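Local coordinates for protein exosome complex component Rrp42 (Pyrococcus abyssi, PDB 2PO1) that probably serves as a non-catalytic component of the RNA-degrading exosome and helps to shape the active site of its partner Rrp41, at residues Asp76-Thr84 with Leu125-Val136; Phe33-Ile41 with Lys259-Ile268. One frame throughout, in Å; residues are numbered along the deposited sequence.

Interaction 1 (Asp76-Thr84 with Leu125-Val136); sequences DTPNMGVMT and LEKMVIVPGKIV. With nucleotides of chain A.
Leu125 sets CG anti to its carbonyl carbon (chi1 -56°) and carries on with chi2 at -177°, which places CD1 beside Gly81 O and Met80 CE and leaves CD2 for Met83; Met80 makes the same first turn and then bends at chi3 (59°), curling CE back until it meets Leu125 CD1 at 3.7 Å. The other branch, Leu125 CD2, lies 3.8 Å from Met83 CB. With only an alanine here, Met80 CE is likely to lose its apolar mate and a gap to open beside Met83 CB. Next to these side chains the backbones meet directly: Gly81 N donates almost straight to Leu125 O, tilted from the carbonyl plane and at an unusually short modelled separation (2.5 Å), and Met80 CA-H leans on the same oxygen. Gly81 has little alternative to being a glycine, since a CB would run into Met128 CB. Here two parallel neighbours in the mixed sheet of the RNase PH fold, strands 82-89 and 135-147, begin, and the side chains of Val82 and Val136 cross at about a right angle. Further out, the type I turn Thr77-Met80 presents Pro78 O to Gly133 N (2.7 Å). Water 1 donates to both Asn79 O and Glu126 O, while Val129 CG2 packs against that Asn79 carbonyl. On the RNA side, A7 of chain A gives Met83 O a weak hydrogen bond from O2', and Arg118 also reaches this carbonyl.

Interaction 2 (Phe33-Ile41 with Lys259-Ile268); sequences FEDYRPIEI and KKAEEIRKLI
The short salt bridge between Lys259 NZ and Glu34 OE1 (2.7 Å) closes one end of this contact, the ammonium meeting the carboxylate on its syn side but 33° out of plane. Glu34 OE2 is held separately by Tyr252, so the two oxygens of one carboxylate have different partners and its rotation is probably restrained. The same residue offers its backbone: Lys260, bent at chi2 and chi3, folds its chain back so that NZ donates to Glu34 O at 2.8 Å. Water 2 accepts from both Lys260 NZ and Tyr36 N, adding a second tie between the lysine and the loop. Further along the helix the chemistry turns apolar. Ile264 CD1 sits over one face of the Tyr36 ring, 3.8 Å from its centroid, in a CH-pi contact, while Lys260 CD approaches the ring edge; the hydroxyl is hydrogen-bonded to Asp154. Ile39 CD1 then touches both Ile264 CD1 and Leu267 CD1, and Ile41 CD1 presses on Ile268 CG1 at 3.6 Å, with Ile158 of helix 152-166 alongside. Ile264, Leu267 and Ile268, on one side of the helix, thus meet the alternate strand residues Ile39 and Ile41, the two axes passing 9.3 Å apart at 39°. The C-terminal helix 247-275 packs on edge strand 39-43 and also lies on strand 197-204, tying together two sheets of the RNase PH fold.

Overall arrangement
Both contacts reach the same five-stranded sheet, but at its two outermost strands: interaction 1 starts strand 82-89 and interaction 2 starts strand 39-43. Their centres lie 33 Å apart on opposite sides of the chain's centre, and they do not touch. Each is only partly buried. In interaction 1 loops meet around the beginnings of neighbouring strands; backbone hydrogen bonds and close-packed glycines play a large part, beside Leu125 and Met80, and the bound RNA lies beside it. Interaction 2, closer to the centre and about 20 Å from the RNA at its nearest atom, joins a helix to a strand and its preceding loop through branched aliphatic side chains and Tyr36, with a polar end where one lysine is exposed and the other buried.

Interaction 1 (Asp76-Thr84 with Leu125-Val136)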
loop_
_atom_site.group_PDB
_atom_site.type_symbol
_atom_site.label_atom_id
_atom_site.label_comp_id
_atom_site.label_asym_id
_atom_site.label_seq_id
_atom_site.Cartn_x
_atom_site.Cartn_y
_atom_site.Cartn_z
ATOM N N ASP C 76 -9.082 -4.273 -25.195
ATOM C CA ASP C 76 -8.548 -3.657 -26.409
ATOM C C ASP C 76 -7.908 -4.659 -27.365
ATOM O O ASP C 76 -7.763 -4.371 -28.561
ATOM C CB ASP C 76 -7.470 -2.640 -25.994
ATOM C CG ASP C 76 -6.770 -3.046 -24.692
ATOM O OD1 ASP C 76 -7.499 -3.464 -23.750
ATOM O OD2 ASP C 76 -5.514 -2.967 -24.590
ATOM N N THR C 77 -7.471 -5.805 -26.834
ATOM C CA THR C 77 -6.740 -6.794 -27.626
ATOM C C THR C 77 -7.263 -8.213 -27.409
ATOM O O THR C 77 -6.559 -9.047 -26.823
ATOM C CB THR C 77 -5.246 -6.779 -27.303
ATOM O OG1 THR C 77 -5.055 -6.913 -25.879
ATOM C CG2 THR C 77 -4.603 -5.490 -27.824
ATOM N N PRO C 78 -8.469 -8.512 -27.937
ATOM C CA PRO C 78 -9.115 -9.786 -27.678
ATOM C C PRO C 78 -8.413 -10.890 -28.484
ATOM O O PRO C 78 -8.653 -12.071 -28.274
ATOM C CB PRO C 78 -10.539 -9.547 -28.171
ATOM C CG PRO C 78 -10.404 -8.560 -29.254
ATOM C CD PRO C 78 -9.249 -7.685 -28.877
ATOM N N ASN C 79 -7.501 -10.462 -29.357
ATOM C CA ASN C 79 -6.800 -11.421 -30.203
ATOM C C ASN C 79 -5.361 -11.659 -29.812
ATOM O O ASN C 79 -4.574 -12.214 -30.567
ATOM C CB ASN C 79 -6.905 -11.013 -31.661
ATOM C CG ASN C 79 -8.273 -11.239 -32.194
ATOM O OD1 ASN C 79 -8.771 -12.355 -32.155
ATOM N ND2 ASN C 79 -8.912 -10.178 -32.653
ATOM N N MET C 80 -5.038 -11.311 -28.586
ATOM C CA MET C 80 -3.681 -11.477 -28.109
ATOM C C MET C 80 -3.664 -12.111 -26.755
ATOM O O MET C 80 -4.469 -11.791 -25.899
ATOM C CB MET C 80 -2.993 -10.133 -28.085
ATOM C CG MET C 80 -2.467 -9.699 -29.441
ATOM S SD MET C 80 -2.205 -7.904 -29.355
ATOM C CE MET C 80 -1.053 -7.653 -28.026
ATOM N N GLY C 81 -2.774 -13.067 -26.584
ATOM C CA GLY C 81 -2.523 -13.578 -25.274
ATOM C C GLY C 81 -1.858 -12.498 -24.433
ATOM O O GLY C 81 -1.666 -11.354 -24.874
ATOM N N VAL C 82 -1.539 -12.848 -23.205
ATOM C CA VAL C 82 -1.075 -11.855 -22.258
ATOM C C VAL C 82 0.335 -12.190 -21.845
ATOM O O VAL C 82 0.696 -13.370 -21.569
ATOM C CB VAL C 82 -2.054 -11.666 -21.005
ATOM C CG1 VAL C 82 -1.390 -10.806 -19.906
ATOM C CG2 VAL C 82 -3.349 -11.043 -21.420
ATOM N N MET C 83 1.166 -11.153 -21.812
ATOM C CA MET C 83 2.468 -11.353 -21.245
ATOM C C MET C 83 2.757 -10.242 -20.266
ATOM O O MET C 83 2.548 -9.019 -20.527
ATOM C CB MET C 83 3.518 -11.387 -22.370
ATOM C CG MET C 83 4.933 -11.677 -21.888
ATOM S SD MET C 83 6.056 -11.328 -23.279
ATOM C CE MET C 83 6.658 -9.694 -22.863
ATOM N N THR C 84 3.325 -10.637 -19.146
ATOM C CA THR C 84 3.660 -9.689 -18.141
ATOM C C THR C 84 4.996 -10.034 -17.497
ATOM O O THR C 84 5.307 -11.207 -17.267
ATOM C CB THR C 84 2.469 -9.578 -17.106
ATOM O OG1 THR C 84 2.784 -8.568 -16.174
ATOM C CG2 THR C 84 2.281 -10.858 -16.375
ATOM N N LEU C 125 1.954 -13.208 -29.180
ATOM C CA LEU C 125 0.753 -13.199 -28.378
ATOM C C LEU C 125 -0.472 -13.584 -29.152
ATOM O O LEU C 125 -1.505 -13.967 -28.574
ATOM C CB LEU C 125 0.513 -11.807 -27.749
ATOM C CG LEU C 125 1.651 -11.250 -26.909
ATOM C CD1 LEU C 125 1.247 -9.942 -26.303
ATOM C CD2 LEU C 125 2.099 -12.231 -25.813
ATOM N N GLU C 126 -0.372 -13.446 -30.464
ATOM C CA GLU C 126 -1.464 -13.798 -31.367
ATOM C C GLU C 126 -1.645 -15.305 -31.449
ATOM O O GLU C 126 -2.701 -15.796 -31.800
ATOM C CB GLU C 126 -1.174 -13.207 -32.729
ATOM C CG GLU C 126 -1.579 -11.766 -32.811
ATOM C CD GLU C 126 -0.511 -10.913 -33.416
ATOM O OE1 GLU C 126 -0.594 -10.615 -34.643
ATOM O OE2 GLU C 126 0.426 -10.570 -32.662
ATOM N N LYS C 127 -0.613 -16.041 -31.106
ATOM C CA LYS C 127 -0.643 -17.479 -31.139
ATOM C C LYS C 127 -0.925 -18.012 -29.743
ATOM O O LYS C 127 -0.554 -19.137 -29.398
ATOM C CB LYS C 127 0.677 -18.006 -31.693
ATOM C CG LYS C 127 0.908 -17.563 -33.114
ATOM C CD LYS C 127 2.107 -18.221 -33.757
ATOM C CE LYS C 127 2.156 -17.915 -35.284
ATOM N NZ LYS C 127 3.310 -18.635 -35.856
ATOM N N MET C 128 -1.579 -17.193 -28.930
ATOM C CA MET C 128 -1.816 -17.537 -27.527
ATOM C C MET C 128 -3.273 -17.323 -27.195
ATOM O O MET C 128 -3.666 -17.258 -26.022
ATOM C CB MET C 128 -0.924 -16.688 -26.611
ATOM C CG MET C 128 0.454 -17.229 -26.503
ATOM S SD MET C 128 1.550 -16.166 -25.585
ATOM C CE MET C 128 0.448 -15.419 -24.411
ATOM N N VAL C 129 -4.082 -17.267 -28.244
ATOM C CA VAL C 129 -5.513 -17.083 -28.113
ATOM C C VAL C 129 -6.209 -18.430 -28.135
ATOM O O VAL C 129 -5.879 -19.283 -28.953
ATOM C CB VAL C 129 -6.061 -16.200 -29.244
ATOM C CG1 VAL C 129 -7.550 -16.157 -29.191
ATOM C CG2 VAL C 129 -5.492 -14.816 -29.103
ATOM N N ILE C 130 -7.131 -18.650 -27.209
ATOM C CA ILE C 130 -7.909 -19.887 -27.224
ATOM C C ILE C 130 -9.314 -19.593 -27.709
ATOM O O ILE C 130 -9.818 -20.242 -28.626
ATOM C CB ILE C 130 -7.967 -20.575 -25.837
ATOM C CG1 ILE C 130 -6.564 -20.727 -25.254
ATOM C CG2 ILE C 130 -8.693 -21.908 -25.918
ATOM C CD1 ILE C 130 -5.543 -21.385 -26.184
ATOM N N VAL C 131 -9.962 -18.615 -27.097
ATOM C CA VAL C 131 -11.250 -18.154 -27.592
ATOM C C VAL C 131 -11.055 -16.663 -27.713
ATOM O O VAL C 131 -10.848 -15.995 -26.700
ATOM C CB VAL C 131 -12.371 -18.461 -26.600
ATOM C CG1 VAL C 131 -13.710 -17.982 -27.127
ATOM C CG2 VAL C 131 -12.392 -19.948 -26.302
ATOM N N PRO C 132 -11.021 -16.136 -28.954
ATOM C CA PRO C 132 -10.832 -14.690 -29.132
ATOM C C PRO C 132 -11.727 -13.853 -28.225
ATOM O O PRO C 132 -12.897 -14.129 -28.095
ATOM C CB PRO C 132 -11.164 -14.479 -30.609
ATOM C CG PRO C 132 -10.696 -15.743 -31.238
ATOM C CD PRO C 132 -11.093 -16.832 -30.253
ATOM N N GLY C 133 -11.139 -12.891 -27.530
ATOM C CA GLY C 133 -11.916 -11.995 -26.696
ATOM C C GLY C 133 -12.331 -12.549 -25.354
ATOM O O GLY C 133 -13.002 -11.852 -24.600
ATOM N N LYS C 134 -11.953 -13.790 -25.043
ATOM C CA LYS C 134 -12.466 -14.450 -23.838
ATOM C C LYS C 134 -11.454 -15.298 -23.084
ATOM O O LYS C 134 -11.460 -15.316 -21.864
ATOM C CB LYS C 134 -13.673 -15.328 -24.197
ATOM C CG LYS C 134 -14.761 -14.583 -24.967
ATOM C CD LYS C 134 -16.002 -14.301 -24.099
ATOM C CE LYS C 134 -15.902 -13.023 -23.219
ATOM N NZ LYS C 134 -17.293 -12.629 -22.758
ATOM N N ILE C 135 -10.619 -16.050 -23.793
ATOM C CA ILE C 135 -9.717 -16.966 -23.124
ATOM C C ILE C 135 -8.445 -17.031 -23.894
ATOM O O ILE C 135 -8.413 -17.560 -24.994
ATOM C CB ILE C 135 -10.259 -18.409 -23.000
ATOM C CG1 ILE C 135 -11.528 -18.449 -22.140
ATOM C CG2 ILE C 135 -9.129 -19.348 -22.455
ATOM C CD1 ILE C 135 -12.341 -19.640 -22.336
ATOM N N VAL C 136 -7.392 -16.486 -23.291
ATOM C CA VAL C 136 -6.082 -16.496 -23.867
ATOM C C VAL C 136 -5.084 -17.050 -22.842
ATOM O O VAL C 136 -5.367 -17.157 -21.628
ATOM C CB VAL C 136 -5.680 -15.092 -24.373
ATOM C CG1 VAL C 136 -6.764 -14.549 -25.261
ATOM C CG2 VAL C 136 -5.455 -14.143 -23.221
ATOM P P A A 7 -0.723 -4.670 -13.735
ATOM O OP1 A A 7 0.007 -4.552 -12.439
ATOM O OP2 A A 7 -2.095 -4.104 -13.882
ATOM O "O5'" A A 7 0.326 -4.073 -14.818
ATOM C "C5'" A A 7 1.511 -4.865 -15.154
ATOM C "C4'" A A 7 1.648 -5.298 -16.620
ATOM O "O4'" A A 7 0.499 -6.028 -17.158
ATOM C "C3'" A A 7 1.839 -4.150 -17.619
ATOM O "O3'" A A 7 3.157 -3.665 -17.550
ATOM C "C2'" A A 7 1.579 -4.890 -18.933
ATOM O "O2'" A A 7 2.627 -5.756 -19.320
ATOM C "C1'" A A 7 0.336 -5.688 -18.539
ATOM N N9 A A 7 -0.918 -4.946 -18.809
ATOM C C8 A A 7 -1.789 -4.406 -17.893
ATOM N N7 A A 7 -2.826 -3.803 -18.422
ATOM C C5 A A 7 -2.634 -3.941 -19.791
ATOM C C6 A A 7 -3.397 -3.533 -20.911
ATOM N N6 A A 7 -4.545 -2.864 -20.806
ATOM N N1 A A 7 -2.934 -3.830 -22.150
ATOM C C2 A A 7 -1.778 -4.514 -22.258
ATOM N N3 A A 7 -0.974 -4.966 -21.282
ATOM C C4 A A 7 -1.459 -4.641 -20.053
HETATM O O HOH W 1 -4.817 -13.947 -32.445
#

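Interaction 2 (Phe33-Ile41 with Lys259-Ile268)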
loop_
_atom_site.group_PDB
_atom_site.type_symbol
_atom_site.label_atom_id
_atom_site.label_comp_id
_atom_site.label_asym_id
_atom_site.label_seq_id
_atom_site.Cartn_x
_atom_site.Cartn_y
_atom_site.Cartn_z
ATOM N N PHE C 33 37.208 -4.841 -23.859
ATOM C CA PHE C 33 36.079 -3.887 -23.764
ATOM C C PHE C 33 34.796 -4.506 -24.267
ATOM O O PHE C 33 33.674 -4.099 -23.864
ATOM C CB PHE C 33 36.388 -2.599 -24.553
ATOM C CG PHE C 33 37.506 -1.743 -23.943
ATOM C CD1 PHE C 33 37.979 -0.635 -24.627
ATOM C CD2 PHE C 33 38.052 -2.051 -22.683
ATOM C CE1 PHE C 33 38.970 0.154 -24.074
ATOM C CE2 PHE C 33 39.059 -1.280 -22.145
ATOM C CZ PHE C 33 39.506 -0.164 -22.830
ATOM N N GLU C 34 34.944 -5.497 -25.140
ATOM C CA GLU C 34 33.763 -6.123 -25.772
ATOM C C GLU C 34 33.464 -7.527 -25.258
ATOM O O GLU C 34 32.601 -8.221 -25.796
ATOM C CB GLU C 34 33.812 -6.051 -27.321
ATOM C CG GLU C 34 33.641 -4.614 -27.875
ATOM C CD GLU C 34 33.781 -4.542 -29.375
ATOM O OE1 GLU C 34 33.900 -5.628 -30.008
ATOM O OE2 GLU C 34 33.771 -3.391 -29.910
ATOM N N ASP C 35 34.120 -7.925 -24.177
ATOM C CA ASP C 35 33.897 -9.258 -23.662
ATOM C C ASP C 35 32.863 -9.298 -22.553
ATOM O O ASP C 35 32.865 -8.449 -21.669
ATOM C CB ASP C 35 35.198 -9.810 -23.145
ATOM C CG ASP C 35 36.199 -9.968 -24.232
ATOM O OD1 ASP C 35 35.790 -10.015 -25.402
ATOM O OD2 ASP C 35 37.373 -10.018 -23.930
ATOM N N TYR C 36 32.009 -10.315 -22.616
ATOM C CA TYR C 36 31.171 -10.697 -21.480
ATOM C C TYR C 36 32.002 -11.476 -20.528
ATOM O O TYR C 36 32.943 -12.133 -20.949
ATOM C CB TYR C 36 30.016 -11.581 -21.968
ATOM C CG TYR C 36 28.867 -10.720 -22.321
ATOM C CD1 TYR C 36 28.888 -9.965 -23.477
ATOM C CD2 TYR C 36 27.777 -10.605 -21.466
ATOM C CE1 TYR C 36 27.843 -9.129 -23.796
ATOM C CE2 TYR C 36 26.740 -9.791 -21.787
ATOM C CZ TYR C 36 26.779 -9.047 -22.929
ATOM O OH TYR C 36 25.757 -8.181 -23.243
ATOM N N ARG C 37 31.588 -11.460 -19.259
ATOM C CA ARG C 37 32.170 -12.319 -18.243
ATOM C C ARG C 37 31.702 -13.688 -18.624
ATOM O O ARG C 37 30.815 -13.786 -19.460
ATOM C CB ARG C 37 31.596 -11.946 -16.878
ATOM C CG ARG C 37 32.091 -10.653 -16.342
ATOM C CD ARG C 37 31.208 -10.180 -15.181
ATOM N NE ARG C 37 29.913 -9.762 -15.662
ATOM C CZ ARG C 37 28.938 -9.315 -14.861
ATOM N NH1 ARG C 37 29.115 -9.315 -13.542
ATOM N NH2 ARG C 37 27.778 -8.888 -15.376
ATOM N N PRO C 38 32.240 -14.755 -17.987
ATOM C CA PRO C 38 31.727 -16.039 -18.391
ATOM C C PRO C 38 30.239 -16.155 -18.180
ATOM O O PRO C 38 29.713 -15.619 -17.206
ATOM C CB PRO C 38 32.509 -17.030 -17.507
ATOM C CG PRO C 38 33.764 -16.324 -17.152
ATOM C CD PRO C 38 33.275 -14.896 -16.946
ATOM N N ILE C 39 29.558 -16.782 -19.144
ATOM C CA ILE C 39 28.107 -16.875 -19.114
ATOM C C ILE C 39 27.764 -18.307 -18.840
ATOM O O ILE C 39 28.357 -19.217 -19.422
ATOM C CB ILE C 39 27.478 -16.436 -20.430
ATOM C CG1 ILE C 39 27.657 -14.920 -20.612
ATOM C CG2 ILE C 39 25.956 -16.665 -20.376
ATOM C CD1 ILE C 39 27.441 -14.431 -22.077
ATOM N N GLU C 40 26.818 -18.515 -17.948
ATOM C CA GLU C 40 26.245 -19.839 -17.722
ATOM C C GLU C 40 24.755 -19.702 -17.912
ATOM O O GLU C 40 24.158 -18.873 -17.274
ATOM C CB GLU C 40 26.503 -20.313 -16.287
ATOM C CG GLU C 40 27.812 -21.029 -16.040
ATOM C CD GLU C 40 27.923 -21.594 -14.588
ATOM O OE1 GLU C 40 28.929 -21.282 -13.898
ATOM O OE2 GLU C 40 27.002 -22.331 -14.135
ATOM N N ILE C 41 24.160 -20.482 -18.813
ATOM C CA ILE C 41 22.704 -20.474 -18.986
ATOM C C ILE C 41 22.269 -21.903 -18.732
ATOM O O ILE C 41 22.843 -22.855 -19.285
ATOM C CB ILE C 41 22.280 -20.025 -20.397
ATOM C CG1 ILE C 41 22.815 -18.622 -20.674
ATOM C CG2 ILE C 41 20.739 -20.026 -20.515
ATOM C CD1 ILE C 41 22.708 -18.237 -22.092
ATOM N N LYS C 259 26.413 -8.086 -32.576
ATOM C CA LYS C 259 27.490 -9.045 -32.618
ATOM C C LYS C 259 27.502 -9.839 -31.331
ATOM O O LYS C 259 27.584 -11.044 -31.322
ATOM C CB LYS C 259 28.810 -8.314 -32.772
ATOM C CG LYS C 259 29.990 -9.241 -32.905
ATOM C CD LYS C 259 31.255 -8.419 -33.118
ATOM C CE LYS C 259 31.484 -7.429 -31.968
ATOM N NZ LYS C 259 32.696 -6.590 -32.229
ATOM N N LYS C 260 27.412 -9.144 -30.210
ATOM C CA LYS C 260 27.444 -9.819 -28.941
ATOM C C LYS C 260 26.134 -10.605 -28.747
ATOM O O LYS C 260 26.132 -11.714 -28.179
ATOM C CB LYS C 260 27.672 -8.775 -27.828
ATOM C CG LYS C 260 29.064 -8.124 -27.998
ATOM C CD LYS C 260 30.052 -8.897 -27.164
ATOM C CE LYS C 260 30.850 -9.797 -27.925
ATOM N NZ LYS C 260 31.760 -10.594 -27.019
ATOM N N ALA C 261 25.026 -10.038 -29.214
ATOM C CA ALA C 261 23.698 -10.709 -29.048
ATOM C C ALA C 261 23.761 -12.046 -29.784
ATOM O O ALA C 261 23.259 -13.070 -29.323
ATOM C CB ALA C 261 22.606 -9.864 -29.588
ATOM N N GLU C 262 24.405 -12.053 -30.931
ATOM C CA GLU C 262 24.448 -13.273 -31.696
ATOM C C GLU C 262 25.270 -14.316 -30.991
ATOM O O GLU C 262 24.924 -15.483 -31.055
ATOM C CB GLU C 262 24.916 -13.051 -33.131
ATOM C CG GLU C 262 24.711 -14.295 -34.092
ATOM C CD GLU C 262 23.374 -15.105 -33.859
ATOM O OE1 GLU C 262 23.447 -16.365 -33.694
ATOM O OE2 GLU C 262 22.264 -14.485 -33.829
ATOM N N GLU C 263 26.393 -13.916 -30.381
ATOM C CA GLU C 263 27.246 -14.851 -29.647
ATOM C C GLU C 263 26.440 -15.407 -28.450
ATOM O O GLU C 263 26.555 -16.569 -28.092
ATOM C CB GLU C 263 28.483 -14.101 -29.144
ATOM C CG GLU C 263 29.446 -13.623 -30.265
ATOM C CD GLU C 263 30.633 -12.847 -29.691
ATOM O OE1 GLU C 263 30.531 -12.399 -28.560
ATOM O OE2 GLU C 263 31.646 -12.662 -30.376
ATOM N N ILE C 264 25.608 -14.555 -27.855
ATOM C CA ILE C 264 24.777 -14.955 -26.727
ATOM C C ILE C 264 23.612 -15.853 -27.163
ATOM O O ILE C 264 23.305 -16.862 -26.484
ATOM C CB ILE C 264 24.300 -13.719 -25.970
ATOM C CG1 ILE C 264 25.555 -13.005 -25.409
ATOM C CG2 ILE C 264 23.277 -14.113 -24.935
ATOM C CD1 ILE C 264 25.325 -12.194 -24.288
ATOM N N ARG C 265 22.976 -15.508 -28.285
ATOM C CA ARG C 265 21.875 -16.353 -28.814
ATOM C C ARG C 265 22.328 -17.793 -28.999
ATOM O O ARG C 265 21.616 -18.741 -28.617
ATOM C CB ARG C 265 21.393 -15.795 -30.136
ATOM C CG ARG C 265 20.035 -16.258 -30.643
ATOM C CD ARG C 265 19.245 -14.943 -30.914
ATOM N NE ARG C 265 20.090 -14.085 -31.730
ATOM C CZ ARG C 265 20.199 -12.765 -31.638
ATOM N NH1 ARG C 265 19.503 -12.018 -30.779
ATOM N NH2 ARG C 265 21.057 -12.194 -32.438
ATOM N N LYS C 266 23.505 -17.975 -29.582
ATOM C CA LYS C 266 24.055 -19.316 -29.662
ATOM C C LYS C 266 24.124 -20.059 -28.298
ATOM O O LYS C 266 23.825 -21.243 -28.227
ATOM C CB LYS C 266 25.413 -19.291 -30.333
ATOM C CG LYS C 266 25.360 -18.796 -31.746
ATOM C CD LYS C 266 26.719 -19.034 -32.429
ATOM C CE LYS C 266 26.854 -18.213 -33.700
ATOM N NZ LYS C 266 25.753 -18.496 -34.650
ATOM N N LEU C 267 24.500 -19.362 -27.223
ATOM C CA LEU C 267 24.558 -19.988 -25.902
ATOM C C LEU C 267 23.169 -20.323 -25.372
ATOM O O LEU C 267 22.962 -21.393 -24.811
ATOM C CB LEU C 267 25.250 -19.071 -24.896
ATOM C CG LEU C 267 26.706 -18.853 -25.231
ATOM C CD1 LEU C 267 27.326 -17.688 -24.398
ATOM C CD2 LEU C 267 27.520 -20.181 -25.095
ATOM N N ILE C 268 22.242 -19.382 -25.541
ATOM C CA ILE C 268 20.849 -19.621 -25.265
ATOM C C ILE C 268 20.293 -20.827 -26.004
ATOM O O ILE C 268 19.687 -21.672 -25.380
ATOM C CB ILE C 268 19.965 -18.391 -25.574
ATOM C CG1 ILE C 268 20.360 -17.201 -24.667
ATOM C CG2 ILE C 268 18.498 -18.771 -25.429
ATOM C CD1 ILE C 268 19.718 -15.827 -25.145
HETATM O O HOH W 2 32.048 -12.155 -25.027
#